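Local coordinates for protein 6-phospho-beta-d glycosidase (Streptococcus pyogenes, PDB 5FOO) that probably hydrolyses 6-phospho-beta-glucosides as a family 1 glycoside hydrolase, and binds 6-phosphocyclophellitol, at residues E165-V168 with V169-G172; A241-A244 with E245-N248. The protein carries 1 engineered substitution. All coordinates share one frame; numbering follows the deposited sequence.

How the contacts relate
Both contacts are local, each within one helix, and they come in series along the chain: contact 1 occupies the start of helix 166-174, just after barrel strand 159-161 and the short strand 163-164, while contact 2 lies in the middle of helix 235-258, which comes after barrel strand 218-224 and the short strand 228-230. Their centres are 15 Å apart, yet the two helices touch. E171 OE2 stands 3.1 Å from W247 NE1, a probable hydrogen bond, and V170 CG1 reaches W247 CZ2 at 4.0 Å. E165 of contact 1 is a residue of the 6-phosphocyclophellitol pocket, while M167, V170 and E171 touch helix 235-258, an outer helix of the eight-stranded parallel barrel.

Contact 1: E165-V168 with V169-G172; sequences EPMV and VVEG. With JAZ (6-phosphocyclophellitol), chain G.
V169 N meets the carbonyl of E165, the N-cap residue of helix 166-174, at 3.4 Å from E165 O. The bond is weak, and V168 N makes another weak one to the same oxygen. V169 also sets its CB 3.3 Å from P166 O. P166 O accepts from V170 N, which lies in the carbonyl plane, 3.1 Å from P166 O, with an N-H...O angle of 162°. The V170 side chain then meets M167, with CB and CG1 each 3.8 Å from M167 SD. M167 leaves with CG anti to its backbone N (chi1 -175°) and bends at the next two torsions, which lays the sulfur across the valine. E171 N bonds M167 O at 2.9 Å, tilted from the carbonyl plane, and E171 CG rests 3.4 Å from that same oxygen. From there the extended chain carries the carboxylate past M167 CG to W247 NE1 on helix 235-258. G172 N closes the turn at 2.8 Å from V168 O, the shortest of the four i to i-4 bonds. The E165 carboxylate accepts a bond from the ligand, JAZ O17 to E165 OE1 at 3.1 Å, while OE2 is held by N224 and Y299. N164-E165-P166 fits the Asn-Glu-Pro signature of family 1. The chemistry implies that E165 has its carbonyl weakly bonded to the helix start and its carboxylate fixed in rotation by N224, Y299 and the sugar analogue.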
loop_
_atom_site.group_PDB
_atom_site.type_symbol
_atom_site.label_atom_id
_atom_site.label_comp_id
_atom_site.label_asym_id
_atom_site.label_seq_id
_atom_site.Cartn_x
_atom_site.Cartn_y
_atom_site.Cartn_z
ATOM N N GLU A 165 -0.186 3.705 -0.920
ATOM C CA GLU A 165 0.183 4.042 -2.303
ATOM C C GLU A 165 -0.789 4.973 -3.013
ATOM O O GLU A 165 -1.503 4.579 -3.973
ATOM C CB GLU A 165 0.418 2.788 -3.135
ATOM C CG GLU A 165 1.479 1.858 -2.626
ATOM C CD GLU A 165 1.394 0.439 -3.298
ATOM O OE1 GLU A 165 0.338 -0.347 -3.273
ATOM O OE2 GLU A 165 2.445 0.091 -3.832
ATOM N N PRO A 166 -0.824 6.213 -2.542
ATOM C CA PRO A 166 -1.679 7.145 -3.146
ATOM C C PRO A 166 -1.414 7.383 -4.631
ATOM O O PRO A 166 -2.396 7.621 -5.366
ATOM C CB PRO A 166 -1.512 8.384 -2.296
ATOM C CG PRO A 166 -0.158 8.290 -1.756
ATOM C CD PRO A 166 -0.063 6.822 -1.444
ATOM N N MET A 167 -0.182 7.227 -5.107
ATOM C CA MET A 167 0.047 7.378 -6.583
ATOM C C MET A 167 -0.605 6.253 -7.393
ATOM O O MET A 167 -0.885 6.419 -8.554
ATOM C CB MET A 167 1.552 7.462 -6.935
ATOM C CG MET A 167 1.838 7.755 -8.452
ATOM S SD MET A 167 1.005 9.264 -8.955
ATOM C CE MET A 167 2.223 10.440 -8.474
ATOM N N VAL A 168 -0.783 5.074 -6.797
ATOM C CA VAL A 168 -1.527 3.978 -7.407
ATOM C C VAL A 168 -3.026 4.341 -7.567
ATOM O O VAL A 168 -3.639 3.976 -8.542
ATOM C CB VAL A 168 -1.346 2.628 -6.665
ATOM C CG1 VAL A 168 -2.214 1.552 -7.264
ATOM C CG2 VAL A 168 0.136 2.188 -6.699
ATOM N N VAL A 169 -3.609 5.049 -6.616
ATOM C CA VAL A 169 -4.968 5.564 -6.774
ATOM C C VAL A 169 -5.053 6.602 -7.935
ATOM O O VAL A 169 -6.018 6.583 -8.717
ATOM C CB VAL A 169 -5.432 6.236 -5.476
ATOM C CG1 VAL A 169 -6.744 6.976 -5.662
ATOM C CG2 VAL A 169 -5.626 5.187 -4.397
ATOM N N VAL A 170 -4.099 7.526 -7.976
ATOM C CA VAL A 170 -4.042 8.526 -8.981
ATOM C C VAL A 170 -3.961 7.826 -10.358
ATOM O O VAL A 170 -4.710 8.174 -11.244
ATOM C CB VAL A 170 -2.782 9.339 -8.833
ATOM C CG1 VAL A 170 -2.516 10.221 -10.067
ATOM C CG2 VAL A 170 -2.812 10.199 -7.587
ATOM N N GLU A 171 -3.045 6.858 -10.508
ATOM C CA GLU A 171 -2.834 6.172 -11.757
ATOM C C GLU A 171 -3.985 5.273 -12.116
ATOM O O GLU A 171 -4.548 5.414 -13.227
ATOM C CB GLU A 171 -1.470 5.447 -11.809
ATOM C CG GLU A 171 -0.389 6.538 -11.953
ATOM C CD GLU A 171 1.068 6.063 -12.132
ATOM O OE1 GLU A 171 1.269 4.824 -11.921
ATOM O OE2 GLU A 171 1.982 6.959 -12.481
ATOM N N GLY A 172 -4.405 4.440 -11.160
ATOM C CA GLY A 172 -5.538 3.527 -11.335
ATOM C C GLY A 172 -6.837 4.180 -11.762
ATOM O O GLY A 172 -7.484 3.705 -12.755
HETATM C C2 JAZ G . -1.868 -5.851 -3.843
HETATM C C3 JAZ G . -1.829 -4.886 -2.640
HETATM C C4 JAZ G . -0.935 -3.688 -2.940
HETATM C C5 JAZ G . 0.490 -4.096 -3.289
HETATM C C6 JAZ G . 0.491 -5.135 -4.389
HETATM C C7 JAZ G . -0.435 -6.313 -4.085
HETATM C C8 JAZ G . -0.319 -7.427 -5.123
HETATM O O9 JAZ G . -0.743 -6.888 -6.371
HETATM P P10 JAZ G . -1.435 -7.849 -7.430
HETATM O O11 JAZ G . -1.781 -6.941 -8.557
HETATM O O12 JAZ G . -2.482 -8.675 -6.807
HETATM O O13 JAZ G . -0.404 -8.817 -7.816
HETATM O O14 JAZ G . 0.169 -4.513 -5.640
HETATM O O15 JAZ G . -2.650 -7.012 -3.541
HETATM O O16 JAZ G . -3.145 -4.436 -2.437
HETATM O O17 JAZ G . -0.934 -2.795 -1.840
#

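Contact 2: A241-A244 with E245-N248; sequences AHFA and ELWN
Two turns of helix 235-258, with a wider pi-type turn at 246-248, form this contact, and F243 with L246 and W247 makes its apolar side. F243 CD1 lies 4.0 Å from L246 CD1, the two side chains crossing at about a right angle. F243 and W247 instead run side by side, with F243 CE2 4.1 Å from W247 CB; with CG anti to N in both (chi1 -179° and 176°), the aromatic groups point the same way. L265 and V268 of helix 263-271 pack on F243, and W317 meets W247 edge-to-face. Along the backbone, E245 N bonds A241 O at 2.8 Å and W247 N bonds F243 O at 3.1 Å. E245 CG packs beside A241 O at 3.1 Å, and the carboxylate goes on to A228 N. At the far end, A244 O accepts two bonds from N248: from its backbone N at 2.9 Å and from ND2 at 2.7 Å, the latter at 147°. ND2 also sits in plane at the edge of the W247 ring and is hydrogen-bonded with Y323 OH. A244 O is thus gripped twice by N248, once by its backbone N and once by its side chain, and the N248 amide is fixed in rotation by A244 O and Y323.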
loop_
_atom_site.group_PDB
_atom_site.type_symbol
_atom_site.label_atom_id
_atom_site.label_comp_id
_atom_site.label_asym_id
_atom_site.label_seq_id
_atom_site.Cartn_x
_atom_site.Cartn_y
_atom_site.Cartn_z
ATOM N N ALA A 241 14.363 8.776 -16.735
ATOM C CA ALA A 241 14.404 8.227 -15.344
ATOM C C ALA A 241 14.223 9.313 -14.315
ATOM O O ALA A 241 13.446 9.165 -13.357
ATOM C CB ALA A 241 15.719 7.486 -15.071
ATOM N N HIS A 242 14.874 10.439 -14.592
ATOM C CA HIS A 242 14.786 11.601 -13.756
ATOM C C HIS A 242 13.342 12.034 -13.634
ATOM O O HIS A 242 12.859 12.252 -12.503
ATOM C CB HIS A 242 15.640 12.768 -14.285
ATOM C CG HIS A 242 15.674 13.931 -13.347
ATOM N ND1 HIS A 242 16.297 13.870 -12.119
ATOM C CD2 HIS A 242 15.098 15.138 -13.403
ATOM C CE1 HIS A 242 16.154 15.006 -11.485
ATOM N NE2 HIS A 242 15.420 15.790 -12.240
ATOM N N PHE A 243 12.645 12.193 -14.760
ATOM C CA PHE A 243 11.273 12.645 -14.648
ATOM C C PHE A 243 10.405 11.551 -14.040
ATOM O O PHE A 243 9.548 11.836 -13.214
ATOM C CB PHE A 243 10.670 13.266 -15.949
ATOM C CG PHE A 243 9.251 13.734 -15.743
ATOM C CD1 PHE A 243 8.983 14.992 -15.213
ATOM C CD2 PHE A 243 8.198 12.858 -15.911
ATOM C CE1 PHE A 243 7.672 15.356 -14.929
ATOM C CE2 PHE A 243 6.865 13.243 -15.626
ATOM C CZ PHE A 243 6.612 14.470 -15.139
ATOM N N ALA A 244 10.636 10.288 -14.386
ATOM C CA ALA A 244 9.835 9.238 -13.823
ATOM C C ALA A 244 9.947 9.173 -12.277
ATOM O O ALA A 244 8.960 8.839 -11.582
ATOM C CB ALA A 244 10.164 7.920 -14.413
ATOM N N GLU A 245 11.119 9.536 -11.761
ATOM C CA GLU A 245 11.317 9.599 -10.289
ATOM C C GLU A 245 10.602 10.771 -9.740
ATOM O O GLU A 245 9.903 10.626 -8.745
ATOM C CB GLU A 245 12.787 9.616 -9.892
ATOM C CG GLU A 245 13.450 8.343 -10.415
ATOM C CD GLU A 245 14.277 7.575 -9.447
ATOM O OE1 GLU A 245 14.633 8.149 -8.432
ATOM O OE2 GLU A 245 14.575 6.392 -9.740
ATOM N N LEU A 246 10.716 11.919 -10.403
ATOM C CA LEU A 246 10.033 13.117 -9.899
ATOM C C LEU A 246 8.554 12.900 -9.619
ATOM O O LEU A 246 8.048 13.366 -8.586
ATOM C CB LEU A 246 10.129 14.318 -10.833
ATOM C CG LEU A 246 11.388 15.133 -10.924
ATOM C CD1 LEU A 246 11.176 16.168 -12.023
ATOM C CD2 LEU A 246 11.654 15.828 -9.602
ATOM N N TRP A 247 7.870 12.276 -10.590
ATOM C CA TRP A 247 6.469 11.961 -10.519
ATOM C C TRP A 247 6.186 10.763 -9.600
ATOM O O TRP A 247 5.411 10.894 -8.673
ATOM C CB TRP A 247 5.866 11.718 -11.943
ATOM C CG TRP A 247 4.454 11.287 -11.920
ATOM C CD1 TRP A 247 4.012 10.004 -12.085
ATOM C CD2 TRP A 247 3.272 12.096 -11.761
ATOM N NE1 TRP A 247 2.665 9.953 -11.981
ATOM C CE2 TRP A 247 2.182 11.226 -11.754
ATOM C CE3 TRP A 247 3.033 13.460 -11.575
ATOM C CZ2 TRP A 247 0.898 11.664 -11.617
ATOM C CZ3 TRP A 247 1.759 13.889 -11.446
ATOM C CH2 TRP A 247 0.696 13.000 -11.452
ATOM N N ASN A 248 6.746 9.604 -9.903
ATOM C CA ASN A 248 6.330 8.366 -9.226
ATOM C C ASN A 248 6.815 8.270 -7.766
ATOM O O ASN A 248 6.213 7.560 -6.984
ATOM C CB ASN A 248 6.738 7.093 -9.999
ATOM C CG ASN A 248 6.059 7.005 -11.354
ATOM O OD1 ASN A 248 4.873 6.678 -11.445
ATOM N ND2 ASN A 248 6.780 7.393 -12.414
#